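Local coordinates for transcriptional regulator, LacI family protein (PDB 3K9C) that probably binds regulatory DNA sequences to control transcription, as LacI-family repressors do, with a periplasmic-binding-protein-like part that in relatives senses small ligands, at residues B[166-180]-B[192-204]. Residues are numbered along the deposited sequence; the frame is centred on the assembly and turned at random.
Sequences GTTETEGAEGMHTLL and FNDRCATGVLDLL
Asn-193, which meets Thr-167 across the contact, caps its own helix through OD1, accepting from Cys-196 N at 2.8 Å, nearly along the C=O axis. Its ND2 gives a weak bond to the backbone carbonyl Thr-167 O (3.4 Å), joining the starts of two neighbouring helices, and also makes a weak bond to a glycerol that may mark a pocket. That carbonyl lies against Arg-195 CD as well. Beside it, Thr-167 CG2 and the Phe-192 ring lie side by side. Across the helix starts, Glu-169, bent at chi2, lays its carboxylate against Arg-195 CG. The carboxylate and guanidinium planes are only 17° apart, yet Glu-169 OE2, 3.5 Å from Arg-195 NE, stands well out of the guanidinium plane, so charge alone attracts them. Each has a further partner: Arg-195 NH2 is hydrogen-bonded to Gln-22 O, and Glu-169 OE1 forms a salt bridge with Arg-224 of the second subunit.

Two glycines let the helices 169-180 and 194-204 approach to 6.2 Å at a crossing of -47°. Neither has a side chain, and the backbones meet directly: Gly-172 CA reaches Cys-196 O at 3.2 Å and Gly-199 CA reaches Glu-169 O at 3.3 Å, both CA-H...O contacts. Further along, Leu-203 is a knob among Ala-173, Met-176, His-177 and Leu-180, its CD2 3.3 Å from both Ala-173 O and His-177 N. Selenomethionine Met-176 leaves its backbone with CG anti to N (chi1 -170°), then bends to bring CE tightly onto Val-200 CG1 (3.4 Å); both side chains also touch Ile-132 of the inner strand 129-133. This is the packing of adjacent helices on one face of the parallel sheet in a periplasmic-binding-protein-like fold. Chemically, close backbone and apolar packing joins the helices, while the polar groups at their starts connect them to the other subunit and to Gln-22.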
ATOM      1  N   GLY B 166      12.067  -0.857  12.184  1.00 23.71           N
ATOM      2  CA  GLY B 166      12.018  -1.250  10.790  1.00 25.21           C
ATOM      3  C   GLY B 166      11.089  -0.304  10.060  1.00 26.13           C
ATOM      4  O   GLY B 166      10.824   0.792  10.557  1.00 26.28           O
ATOM      5  N   THR B 167      10.577  -0.731   8.911  1.00 25.37           N
ATOM      6  CA  THR B 167       9.687   0.093   8.097  1.00 25.37           C
ATOM      7  C   THR B 167       8.239  -0.380   8.076  1.00 25.17           C
ATOM      8  O   THR B 167       7.408   0.226   7.408  1.00 24.26           O
ATOM      9  CB  THR B 167      10.159   0.123   6.629  1.00 28.54           C
ATOM     10  OG1 THR B 167      10.061  -1.198   6.079  1.00 29.27           O
ATOM     11  CG2 THR B 167      11.604   0.592   6.534  1.00 28.06           C
ATOM     12  N   THR B 168       7.931  -1.458   8.792  1.00 24.36           N
ATOM     13  CA  THR B 168       6.567  -1.978   8.777  1.00 24.87           C
ATOM     14  C   THR B 168       5.842  -1.801  10.102  1.00 24.43           C
ATOM     15  O   THR B 168       6.458  -1.497  11.130  1.00 22.24           O
ATOM     16  CB  THR B 168       6.540  -3.475   8.426  1.00 25.08           C
ATOM     17  OG1 THR B 168       6.980  -4.232   9.563  1.00 23.63           O
ATOM     18  CG2 THR B 168       7.459  -3.768   7.242  1.00 23.58           C
ATOM     19  N   GLU B 169       4.527  -2.008  10.068  1.00 22.79           N
ATOM     20  CA  GLU B 169       3.701  -1.870  11.262  1.00 22.86           C
ATOM     21  C   GLU B 169       4.134  -2.814  12.382  1.00 21.91           C
ATOM     22  O   GLU B 169       4.002  -2.484  13.558  1.00 21.91           O
ATOM     23  CB  GLU B 169       2.219  -2.112  10.930  1.00 22.14           C
ATOM     24  CG  GLU B 169       1.672  -1.246   9.793  1.00 25.06           C
ATOM     25  CD  GLU B 169       1.828  -1.885   8.415  1.00 25.77           C
ATOM     26  OE1 GLU B 169       2.757  -2.692   8.222  1.00 24.96           O
ATOM     27  OE2 GLU B 169       1.020  -1.574   7.515  1.00 29.90           O
ATOM     28  N   THR B 170       4.656  -3.983  12.023  1.00 22.36           N
ATOM     29  CA  THR B 170       5.084  -4.953  13.025  1.00 22.55           C
ATOM     30  C   THR B 170       6.220  -4.452  13.903  1.00 21.92           C
ATOM     31  O   THR B 170       6.210  -4.664  15.120  1.00 19.73           O
ATOM     32  CB  THR B 170       5.522  -6.273  12.376  1.00 24.55           C
ATOM     33  OG1 THR B 170       4.449  -6.779  11.572  1.00 30.42           O
ATOM     34  CG2 THR B 170       5.875  -7.304  13.451  1.00 22.75           C
ATOM     35  N   GLU B 171       7.212  -3.810  13.297  1.00 24.06           N
ATOM     36  CA  GLU B 171       8.337  -3.286  14.076  1.00 24.45           C
ATOM     37  C   GLU B 171       7.852  -2.128  14.930  1.00 23.15           C
ATOM     38  O   GLU B 171       8.338  -1.904  16.049  1.00 20.70           O
ATOM     39  CB  GLU B 171       9.471  -2.818  13.162  1.00 29.21           C
ATOM     40  CG  GLU B 171      10.260  -3.944  12.514  1.00 35.08           C
ATOM     41  CD  GLU B 171       9.558  -4.527  11.315  1.00 38.82           C
ATOM     42  OE1 GLU B 171       9.252  -3.750  10.384  1.00 41.35           O
ATOM     43  OE2 GLU B 171       9.319  -5.755  11.297  1.00 42.59           O
ATOM     44  N   GLY B 172       6.880  -1.394  14.401  1.00 20.40           N
ATOM     45  CA  GLY B 172       6.343  -0.282  15.154  1.00 19.57           C
ATOM     46  C   GLY B 172       5.743  -0.835  16.435  1.00 21.82           C
ATOM     47  O   GLY B 172       6.047  -0.373  17.531  1.00 19.86           O
ATOM     48  N   ALA B 173       4.898  -1.853  16.288  1.00 22.28           N
ATOM     49  CA  ALA B 173       4.242  -2.479  17.426  1.00 22.71           C
ATOM     50  C   ALA B 173       5.240  -3.080  18.414  1.00 22.26           C
ATOM     51  O   ALA B 173       5.167  -2.825  19.615  1.00 22.19           O
ATOM     52  CB  ALA B 173       3.282  -3.554  16.934  1.00 22.77           C
ATOM     53  N   GLU B 174       6.168  -3.883  17.907  1.00 22.09           N
ATOM     54  CA  GLU B 174       7.163  -4.509  18.774  1.00 26.19           C
ATOM     55  C   GLU B 174       8.007  -3.467  19.495  1.00 25.25           C
ATOM     56  O   GLU B 174       8.206  -3.548  20.707  1.00 25.44           O
ATOM     57  CB  GLU B 174       8.057  -5.458  17.971  1.00 26.25           C
ATOM     58  CG  GLU B 174       7.417  -6.816  17.727  1.00 36.32           C
ATOM     59  CD  GLU B 174       7.034  -7.518  19.033  1.00 42.12           C
ATOM     60  OE1 GLU B 174       7.947  -7.930  19.780  1.00 46.13           O
ATOM     61  OE2 GLU B 174       5.821  -7.648  19.323  1.00 44.73           O
ATOM     62  N   GLY B 175       8.493  -2.483  18.749  1.00 25.29           N
ATOM     63  CA  GLY B 175       9.288  -1.439  19.364  1.00 24.70           C
ATOM     64  C   GLY B 175       8.523  -0.716  20.454  1.00 24.54           C
ATOM     65  O   GLY B 175       9.086  -0.389  21.489  1.00 24.03           O
HETATM   66  N   MSE B 176       7.237  -0.466  20.232  1.00 23.58           N
HETATM   67  CA  MSE B 176       6.431   0.233  21.226  1.00 26.24           C
HETATM   68  C   MSE B 176       6.238  -0.648  22.457  1.00 28.54           C
HETATM   69  O   MSE B 176       6.252  -0.162  23.590  1.00 27.55           O
HETATM   70  CB  MSE B 176       5.075   0.632  20.633  1.00 27.45           C
HETATM   71  CG  MSE B 176       4.232   1.581  21.507  1.00 30.42           C
HETATM   72 SE   MSE B 176       5.106   3.295  21.919  1.00 41.52          SE
HETATM   73  CE  MSE B 176       6.450   3.285  20.564  1.00 37.70           C
ATOM     74  N   HIS B 177       6.065  -1.944  22.218  1.00 30.18           N
ATOM     75  CA  HIS B 177       5.893  -2.907  23.295  1.00 32.26           C
ATOM     76  C   HIS B 177       7.154  -2.862  24.162  1.00 31.38           C
ATOM     77  O   HIS B 177       7.080  -2.730  25.386  1.00 30.76           O
ATOM     78  CB  HIS B 177       5.706  -4.303  22.705  1.00 36.66           C
ATOM     79  CG  HIS B 177       5.691  -5.393  23.726  1.00 40.88           C
ATOM     80  ND1 HIS B 177       4.750  -5.454  24.732  1.00 42.69           N
ATOM     81  CD2 HIS B 177       6.517  -6.451  23.916  1.00 42.24           C
ATOM     82  CE1 HIS B 177       5.000  -6.503  25.499  1.00 43.83           C
ATOM     83  NE2 HIS B 177       6.066  -7.122  25.026  1.00 43.42           N
ATOM     84  N   THR B 178       8.309  -2.956  23.513  1.00 29.15           N
ATOM     85  CA  THR B 178       9.590  -2.908  24.213  1.00 29.53           C
ATOM     86  C   THR B 178       9.654  -1.649  25.079  1.00 29.93           C
ATOM     87  O   THR B 178       9.985  -1.715  26.263  1.00 31.23           O
ATOM     88  CB  THR B 178      10.771  -2.858  23.223  1.00 29.92           C
ATOM     89  OG1 THR B 178      10.713  -3.984  22.337  1.00 27.75           O
ATOM     90  CG2 THR B 178      12.085  -2.864  23.968  1.00 29.29           C
ATOM     91  N   LEU B 179       9.327  -0.504  24.478  1.00 28.71           N
ATOM     92  CA  LEU B 179       9.361   0.776  25.177  1.00 27.59           C
ATOM     93  C   LEU B 179       8.431   0.824  26.378  1.00 28.20           C
ATOM     94  O   LEU B 179       8.761   1.425  27.395  1.00 28.30           O
ATOM     95  CB  LEU B 179       9.023   1.923  24.209  1.00 22.17           C
ATOM     96  CG  LEU B 179      10.045   2.097  23.075  1.00 21.99           C
ATOM     97  CD1 LEU B 179       9.560   3.130  22.044  1.00 14.77           C
ATOM     98  CD2 LEU B 179      11.384   2.510  23.683  1.00 18.66           C
ATOM     99  N   LEU B 180       7.266   0.196  26.266  1.00 30.83           N
ATOM    100  CA  LEU B 180       6.310   0.191  27.370  1.00 33.88           C
ATOM    101  C   LEU B 180       6.780  -0.651  28.555  1.00 35.86           C
ATOM    102  O   LEU B 180       6.400  -0.400  29.696  1.00 35.43           O
ATOM    103  CB  LEU B 180       4.941  -0.296  26.886  1.00 33.33           C
ATOM    104  CG  LEU B 180       4.172   0.726  26.043  1.00 33.39           C
ATOM    105  CD1 LEU B 180       2.905   0.100  25.478  1.00 34.33           C
ATOM    106  CD2 LEU B 180       3.837   1.937  26.913  1.00 31.38           C
ATOM    107  N   PHE B 192      10.201   5.587  12.798  1.00 17.90           N
ATOM    108  CA  PHE B 192      11.030   5.731  11.598  1.00 18.20           C
ATOM    109  C   PHE B 192      10.221   6.303  10.437  1.00 18.92           C
ATOM    110  O   PHE B 192      10.666   7.235   9.774  1.00 19.44           O
ATOM    111  CB  PHE B 192      11.631   4.385  11.182  1.00 16.73           C
ATOM    112  CG  PHE B 192      12.436   4.457   9.921  1.00 16.51           C
ATOM    113  CD1 PHE B 192      13.597   5.221   9.868  1.00 17.69           C
ATOM    114  CD2 PHE B 192      12.017   3.793   8.776  1.00 18.71           C
ATOM    115  CE1 PHE B 192      14.328   5.320   8.691  1.00 19.10           C
ATOM    116  CE2 PHE B 192      12.746   3.886   7.591  1.00 21.02           C
ATOM    117  CZ  PHE B 192      13.902   4.652   7.548  1.00 18.46           C
ATOM    118  N   ASN B 193       9.049   5.723  10.186  1.00 19.44           N
ATOM    119  CA  ASN B 193       8.160   6.205   9.130  1.00 20.00           C
ATOM    120  C   ASN B 193       6.691   6.016   9.524  1.00 19.79           C
ATOM    121  O   ASN B 193       6.395   5.413  10.556  1.00 20.36           O
ATOM    122  CB  ASN B 193       8.473   5.525   7.771  1.00 19.40           C
ATOM    123  CG  ASN B 193       8.094   4.034   7.716  1.00 17.73           C
ATOM    124  OD1 ASN B 193       7.469   3.484   8.616  1.00 20.10           O
ATOM    125  ND2 ASN B 193       8.472   3.390   6.626  1.00 19.20           N
ATOM    126  N   ASP B 194       5.780   6.542   8.706  1.00 19.08           N
ATOM    127  CA  ASP B 194       4.342   6.440   8.962  1.00 20.07           C
ATOM    128  C   ASP B 194       3.811   5.014   9.148  1.00 20.39           C
ATOM    129  O   ASP B 194       2.942   4.773   9.993  1.00 17.43           O
ATOM    130  CB  ASP B 194       3.548   7.103   7.831  1.00 20.66           C
ATOM    131  CG  ASP B 194       3.769   8.606   7.751  1.00 21.86           C
ATOM    132  OD1 ASP B 194       4.304   9.196   8.713  1.00 19.87           O
ATOM    133  OD2 ASP B 194       3.383   9.196   6.722  1.00 21.01           O
ATOM    134  N   ARG B 195       4.307   4.077   8.345  1.00 19.92           N
ATOM    135  CA  ARG B 195       3.852   2.692   8.465  1.00 22.79           C
ATOM    136  C   ARG B 195       4.271   2.119   9.811  1.00 21.54           C
ATOM    137  O   ARG B 195       3.536   1.349  10.431  1.00 21.33           O
ATOM    138  CB  ARG B 195       4.409   1.834   7.325  1.00 25.99           C
ATOM    139  CG  ARG B 195       3.939   0.389   7.380  1.00 29.40           C
ATOM    140  CD  ARG B 195       4.352  -0.378   6.143  1.00 31.96           C
ATOM    141  NE  ARG B 195       3.312  -0.351   5.123  1.00 35.00           N
ATOM    142  CZ  ARG B 195       3.445  -0.877   3.909  1.00 38.15           C
ATOM    143  NH1 ARG B 195       4.585  -1.469   3.561  1.00 36.65           N
ATOM    144  NH2 ARG B 195       2.436  -0.825   3.046  1.00 38.07           N
ATOM    145  N   CYS B 196       5.456   2.507  10.269  1.00 22.51           N
ATOM    146  CA  CYS B 196       5.960   2.059  11.565  1.00 20.96           C
ATOM    147  C   CYS B 196       5.096   2.683  12.661  1.00 20.28           C
ATOM    148  O   CYS B 196       4.735   2.027  13.642  1.00 20.00           O
ATOM    149  CB  CYS B 196       7.412   2.505  11.736  1.00 23.93           C
ATOM    150  SG  CYS B 196       8.162   2.045  13.291  1.00 24.39           S
ATOM    151  N   ALA B 197       4.765   3.960  12.477  1.00 18.86           N
ATOM    152  CA  ALA B 197       3.937   4.701  13.429  1.00 18.95           C
ATOM    153  C   ALA B 197       2.548   4.070  13.500  1.00 20.15           C
ATOM    154  O   ALA B 197       1.931   4.019  14.560  1.00 22.22           O
ATOM    155  CB  ALA B 197       3.832   6.180  13.004  1.00 17.96           C
ATOM    156  N   THR B 198       2.057   3.585  12.369  1.00 20.69           N
ATOM    157  CA  THR B 198       0.744   2.949  12.358  1.00 22.81           C
ATOM    158  C   THR B 198       0.709   1.792  13.357  1.00 22.24           C
ATOM    159  O   THR B 198      -0.290   1.596  14.049  1.00 23.10           O
ATOM    160  CB  THR B 198       0.379   2.418  10.956  1.00 23.06           C
ATOM    161  OG1 THR B 198       0.175   3.518  10.059  1.00 24.87           O
ATOM    162  CG2 THR B 198      -0.905   1.589  11.025  1.00 26.03           C
ATOM    163  N   GLY B 199       1.807   1.042  13.443  1.00 21.42           N
ATOM    164  CA  GLY B 199       1.878  -0.072  14.375  1.00 21.22           C
ATOM    165  C   GLY B 199       1.977   0.387  15.818  1.00 22.20           C
ATOM    166  O   GLY B 199       1.483  -0.281  16.741  1.00 22.23           O
ATOM    167  N   VAL B 200       2.632   1.527  16.016  1.00 20.74           N
ATOM    168  CA  VAL B 200       2.803   2.102  17.336  1.00 19.98           C
ATOM    169  C   VAL B 200       1.432   2.508  17.865  1.00 21.57           C
ATOM    170  O   VAL B 200       1.092   2.219  19.006  1.00 19.71           O
ATOM    171  CB  VAL B 200       3.715   3.348  17.281  1.00 20.67           C
ATOM    172  CG1 VAL B 200       3.739   4.040  18.636  1.00 19.32           C
ATOM    173  CG2 VAL B 200       5.132   2.940  16.840  1.00 20.52           C
ATOM    174  N   LEU B 201       0.657   3.188  17.023  1.00 22.98           N
ATOM    175  CA  LEU B 201      -0.685   3.634  17.394  1.00 25.73           C
ATOM    176  C   LEU B 201      -1.612   2.446  17.627  1.00 26.81           C
ATOM    177  O   LEU B 201      -2.437   2.477  18.540  1.00 27.65           O
ATOM    178  CB  LEU B 201      -1.280   4.516  16.293  1.00 23.92           C
ATOM    179  CG  LEU B 201      -0.619   5.871  16.053  1.00 25.96           C
ATOM    180  CD1 LEU B 201      -1.180   6.493  14.779  1.00 24.67           C
ATOM    181  CD2 LEU B 201      -0.855   6.776  17.250  1.00 25.65           C
ATOM    182  N   ASP B 202      -1.487   1.415  16.787  1.00 27.93           N
ATOM    183  CA  ASP B 202      -2.316   0.215  16.910  1.00 30.78           C
ATOM    184  C   ASP B 202      -2.105  -0.454  18.258  1.00 31.33           C
ATOM    185  O   ASP B 202      -3.060  -0.901  18.898  1.00 31.94           O
ATOM    186  CB  ASP B 202      -1.986  -0.818  15.833  1.00 32.30           C
ATOM    187  CG  ASP B 202      -2.229  -0.317  14.435  1.00 37.46           C
ATOM    188  OD1 ASP B 202      -3.147   0.511  14.234  1.00 39.63           O
ATOM    189  OD2 ASP B 202      -1.502  -0.779  13.524  1.00 42.97           O
ATOM    190  N   LEU B 203      -0.848  -0.545  18.673  1.00 30.57           N
ATOM    191  CA  LEU B 203      -0.516  -1.167  19.944  1.00 30.27           C
ATOM    192  C   LEU B 203      -0.991  -0.317  21.110  1.00 31.62           C
ATOM    193  O   LEU B 203      -1.605  -0.824  22.048  1.00 32.06           O
ATOM    194  CB  LEU B 203       0.997  -1.370  20.072  1.00 30.28           C
ATOM    195  CG  LEU B 203       1.373  -1.967  21.433  1.00 31.71           C
ATOM    196  CD1 LEU B 203       0.990  -3.431  21.424  1.00 33.86           C
ATOM    197  CD2 LEU B 203       2.854  -1.809  21.716  1.00 30.51           C
ATOM    198  N   LEU B 204      -0.692   0.978  21.052  1.00 31.89           N
ATOM    199  CA  LEU B 204      -1.072   1.900  22.118  1.00 32.48           C
ATOM    200  C   LEU B 204      -2.572   1.935  22.384  1.00 32.32           C
ATOM    201  O   LEU B 204      -2.997   1.931  23.535  1.00 31.62           O
ATOM    202  CB  LEU B 204      -0.579   3.316  21.795  1.00 32.32           C
ATOM    203  CG  LEU B 204       0.928   3.555  21.908  1.00 32.53           C
ATOM    204  CD1 LEU B 204       1.252   4.996  21.542  1.00 32.34           C
ATOM    205  CD2 LEU B 204       1.377   3.260  23.331  1.00 32.70           C
TER